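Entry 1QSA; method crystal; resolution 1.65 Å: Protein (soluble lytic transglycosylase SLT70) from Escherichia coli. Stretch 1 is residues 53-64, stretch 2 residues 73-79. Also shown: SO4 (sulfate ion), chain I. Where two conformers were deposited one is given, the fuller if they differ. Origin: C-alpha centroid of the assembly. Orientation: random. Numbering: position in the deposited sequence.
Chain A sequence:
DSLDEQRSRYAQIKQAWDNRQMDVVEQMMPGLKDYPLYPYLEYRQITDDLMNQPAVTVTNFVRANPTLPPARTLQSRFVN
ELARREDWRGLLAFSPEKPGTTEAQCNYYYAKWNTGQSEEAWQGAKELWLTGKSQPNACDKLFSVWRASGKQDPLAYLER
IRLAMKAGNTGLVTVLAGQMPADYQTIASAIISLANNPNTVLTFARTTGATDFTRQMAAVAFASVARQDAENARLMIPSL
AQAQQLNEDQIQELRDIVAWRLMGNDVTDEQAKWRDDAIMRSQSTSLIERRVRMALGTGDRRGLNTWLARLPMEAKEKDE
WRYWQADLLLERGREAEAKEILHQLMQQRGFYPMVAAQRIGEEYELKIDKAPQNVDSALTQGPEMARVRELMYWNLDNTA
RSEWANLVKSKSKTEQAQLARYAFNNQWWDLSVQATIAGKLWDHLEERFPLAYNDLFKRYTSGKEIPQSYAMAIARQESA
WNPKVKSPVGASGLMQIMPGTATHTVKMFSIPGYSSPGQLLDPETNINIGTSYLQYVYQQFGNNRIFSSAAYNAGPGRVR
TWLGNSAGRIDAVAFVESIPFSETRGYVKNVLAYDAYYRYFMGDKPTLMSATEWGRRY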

# COMPACT_ATOMS: atom_id res chain seq x y z
N GLN A 53 30.37 21.59 1.36
CA GLN A 53 30.36 21.45 2.80
C GLN A 53 31.40 20.49 3.36
O GLN A 53 31.58 19.38 2.84
CB GLN A 53 28.99 20.97 3.29
CG GLN A 53 27.86 21.94 3.08
CD GLN A 53 27.92 23.13 4.01
OE1 GLN A 53 28.78 23.20 4.90
NE2 GLN A 53 27.02 24.08 3.79
N PRO A 54 32.14 20.91 4.40
CA PRO A 54 33.13 19.99 4.97
C PRO A 54 32.34 18.98 5.83
O PRO A 54 31.30 19.32 6.40
CB PRO A 54 34.01 20.91 5.83
CG PRO A 54 33.12 22.06 6.18
CD PRO A 54 32.32 22.29 4.91
N ALA A 55 32.83 17.75 5.91
CA ALA A 55 32.16 16.71 6.67
C ALA A 55 31.87 17.09 8.12
O ALA A 55 30.84 16.70 8.67
CB ALA A 55 32.97 15.40 6.61
N VAL A 56 32.76 17.85 8.74
CA VAL A 56 32.58 18.25 10.13
C VAL A 56 31.29 19.05 10.35
O VAL A 56 30.61 18.87 11.36
CB VAL A 56 33.82 19.01 10.65
CG1 VAL A 56 33.85 20.44 10.08
CG2 VAL A 56 33.88 18.95 12.20
N THR A 57 30.92 19.88 9.39
CA THR A 57 29.71 20.68 9.51
C THR A 57 28.49 19.75 9.50
O THR A 57 27.57 19.91 10.31
CB THR A 57 29.60 21.69 8.35
OG1 THR A 57 30.67 22.64 8.47
CG2 THR A 57 28.27 22.43 8.37
N VAL A 58 28.52 18.76 8.63
CA VAL A 58 27.41 17.81 8.51
C VAL A 58 27.32 16.93 9.75
O VAL A 58 26.23 16.73 10.30
CB VAL A 58 27.54 16.95 7.22
CG1 VAL A 58 26.36 15.99 7.10
CG2 VAL A 58 27.59 17.88 6.00
N THR A 59 28.45 16.39 10.17
CA THR A 59 28.52 15.55 11.37
C THR A 59 27.97 16.31 12.58
O THR A 59 27.19 15.76 13.35
CB THR A 59 29.99 15.13 11.64
OG1 THR A 59 30.42 14.28 10.57
CG2 THR A 59 30.12 14.38 12.97
N ASN A 60 28.39 17.57 12.75
CA ASN A 60 27.93 18.37 13.89
C ASN A 60 26.42 18.57 13.86
O ASN A 60 25.75 18.43 14.89
CB ASN A 60 28.64 19.73 13.94
CG ASN A 60 30.10 19.60 14.36
OD1 ASN A 60 30.54 18.55 14.85
ND2 ASN A 60 30.87 20.67 14.17
N PHE A 61 25.87 18.81 12.67
CA PHE A 61 24.43 19.01 12.54
C PHE A 61 23.65 17.73 12.85
O PHE A 61 22.65 17.75 13.56
CB PHE A 61 24.07 19.52 11.13
CG PHE A 61 22.60 19.74 10.94
CD1 PHE A 61 21.97 20.83 11.53
CD2 PHE A 61 21.83 18.83 10.19
CE1 PHE A 61 20.59 21.02 11.38
CE2 PHE A 61 20.46 19.02 10.04
CZ PHE A 61 19.84 20.12 10.64
N VAL A 62 24.12 16.61 12.31
CA VAL A 62 23.46 15.34 12.54
C VAL A 62 23.49 14.96 14.03
O VAL A 62 22.47 14.57 14.60
CB VAL A 62 24.10 14.24 11.67
CG1 VAL A 62 23.52 12.87 12.01
CG2 VAL A 62 23.89 14.56 10.20
N ARG A 63 24.64 15.15 14.68
CA ARG A 63 24.75 14.79 16.10
C ARG A 63 23.91 15.71 17.00
O ARG A 63 23.37 15.27 18.01
CB ARG A 63 26.21 14.80 16.58
CG ARG A 63 27.21 14.05 15.69
CD ARG A 63 26.64 12.78 15.02
NE ARG A 63 26.89 12.81 13.57
CZ ARG A 63 26.69 11.80 12.73
NH1 ARG A 63 26.23 10.63 13.17
NH2 ARG A 63 26.94 11.96 11.43
N ALA A 64 23.76 16.96 16.59
CA ALA A 64 22.99 17.94 17.36
C ALA A 64 21.49 17.81 17.19
O ALA A 64 20.73 18.37 17.98
CB ALA A 64 23.42 19.35 16.98
N THR A 73 18.06 11.69 7.32
CA THR A 73 18.20 11.42 5.89
C THR A 73 19.49 12.05 5.36
O THR A 73 20.09 11.56 4.38
CB THR A 73 17.00 11.90 5.06
OG1 THR A 73 16.83 13.32 5.20
CG2 THR A 73 15.72 11.18 5.48
N LEU A 74 19.93 13.14 6.00
CA LEU A 74 21.16 13.82 5.57
C LEU A 74 22.40 12.92 5.66
O LEU A 74 23.36 13.10 4.90
CB LEU A 74 21.38 15.11 6.38
CG LEU A 74 22.58 15.99 6.00
CD1 LEU A 74 22.49 16.43 4.53
CD2 LEU A 74 22.66 17.21 6.92
N GLN A 75 22.38 11.95 6.58
CA GLN A 75 23.49 11.02 6.75
C GLN A 75 23.74 10.24 5.44
O GLN A 75 24.87 10.19 4.93
CB GLN A 75 23.17 10.05 7.89
CG GLN A 75 24.32 9.14 8.28
CD GLN A 75 25.51 9.89 8.86
OE1 GLN A 75 25.42 11.08 9.19
NE2 GLN A 75 26.63 9.20 8.99
N SER A 76 22.67 9.65 4.90
CA SER A 76 22.78 8.92 3.64
C SER A 76 23.02 9.86 2.46
O SER A 76 23.79 9.54 1.56
CB SER A 76 21.54 8.05 3.38
OG SER A 76 21.53 6.91 4.23
N ARG A 77 22.38 11.04 2.47
CA ARG A 77 22.56 12.02 1.40
C ARG A 77 24.02 12.51 1.32
O ARG A 77 24.60 12.61 0.22
CB ARG A 77 21.62 13.21 1.60
CG ARG A 77 21.72 14.27 0.52
CD ARG A 77 20.69 15.37 0.73
NE ARG A 77 20.87 16.46 -0.22
CZ ARG A 77 20.05 17.51 -0.34
NH1 ARG A 77 18.99 17.63 0.46
NH2 ARG A 77 20.30 18.46 -1.24
N PHE A 78 24.64 12.74 2.47
CA PHE A 78 26.02 13.21 2.47
C PHE A 78 26.98 12.09 2.09
O PHE A 78 28.05 12.33 1.52
CB PHE A 78 26.42 13.86 3.78
CG PHE A 78 27.65 14.71 3.67
CD1 PHE A 78 27.69 15.77 2.76
CD2 PHE A 78 28.78 14.43 4.44
CE1 PHE A 78 28.85 16.56 2.63
CE2 PHE A 78 29.94 15.21 4.31
CZ PHE A 78 29.96 16.27 3.40
N VAL A 79 26.63 10.85 2.43
CA VAL A 79 27.46 9.71 2.03
C VAL A 79 27.50 9.71 0.50
O VAL A 79 28.56 9.56 -0.10
CB VAL A 79 26.88 8.38 2.55
CG1 VAL A 79 27.39 7.19 1.70
CG2 VAL A 79 27.31 8.16 3.99
S SO4 I . 35.84 17.70 3.73
O1 SO4 I . 34.63 16.88 3.93
O2 SO4 I . 36.87 16.89 3.05
O3 SO4 I . 35.50 18.86 2.88
O4 SO4 I . 36.35 18.16 5.03

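At the apolar centre of the contact, Val58 faces both Phe78 and Leu74. Its CA-to-CB bond points toward the second helix, and with chi1 at t CG2 sits over one face of the Phe78 ring, 3.6 Å from the ring centroid and 3° off the normal, a nearly ideal CH-pi contact, while CG1 touches both Leu74 CD2, at 3.9 Å, and the root of the Phe78 side chain, with Val58 CG1 3.9 Å from Phe78 CB. A beta-branched side chain suits this place: its two methyls, held close to the backbone, fill the space against Phe78 and Leu74. The helix that starts at Ala55 and the helix carrying residues 73-79 are nearly antiparallel, with their axes 10.2 Å apart at closest approach and 163° between their N-to-C directions; the two stretches bury 391 Å² between them, both sides summed.

Leu74 reaches across with chi1 t and chi2 p, and its CD2 methyl is the meeting point for three residues of the first helix. Besides Val58, it touches Phe61, with Phe61 CD2 3.7 Å from Leu74 CD2, and more loosely Val62, with Val62 CG2 4.4 Å from Leu74 CD2. Val58, Phe61 and Val62 all direct CA-to-CB toward the second helix, as expected for residues spaced three and four apart along one helical side. Val58, Phe61, Leu74 and Phe78 are buried, and none has a polar side-chain group that would need a partner there.

Phe78 has the largest covered area of any residue in the contact, 93 Å². Its flat ring reaches past Val58 to the start of the first helix, where Ala55, with a single methyl, meets the ring through both CA and CB: Ala55 CB lies 3.8 Å from Phe78 CE2 and Ala55 CA 3.6 Å from the same atom. Near the plane of the ring, at its edge, the carbonyl Gln53 O stands 3.6 Å from Phe78 CZ. Pro54 occupies the N-cap position, and its CA-to-CB bond points away from the second helix; its nearest atom to Phe78 is the backbone C, with Pro54 C 4.3 Å from Phe78 CZ. Just beyond, the free backbone amide of the first helical turn binds a sulfate, probably from the crystallisation liquor, through a 2.8 Å hydrogen bond from Ala55 N to SO4 O1.

At the other end the contact turns polar. Gln75 starts sideways, but its end comes nearer the first helix, placing Gln75 OE1 3.8 Å from Val62 CG1 and 2.8 Å from Arg63 NH2. The latter pair forms the sole hydrogen bond between the stretches, weak because its N-H...O angle is only 129°. Long, flexible side chains suit this margin, where Arg63 is exposed and Gln75 partly so: Arg63 also leaves its backbone sideways, yet its guanidinium reaches the glutamine oxygen.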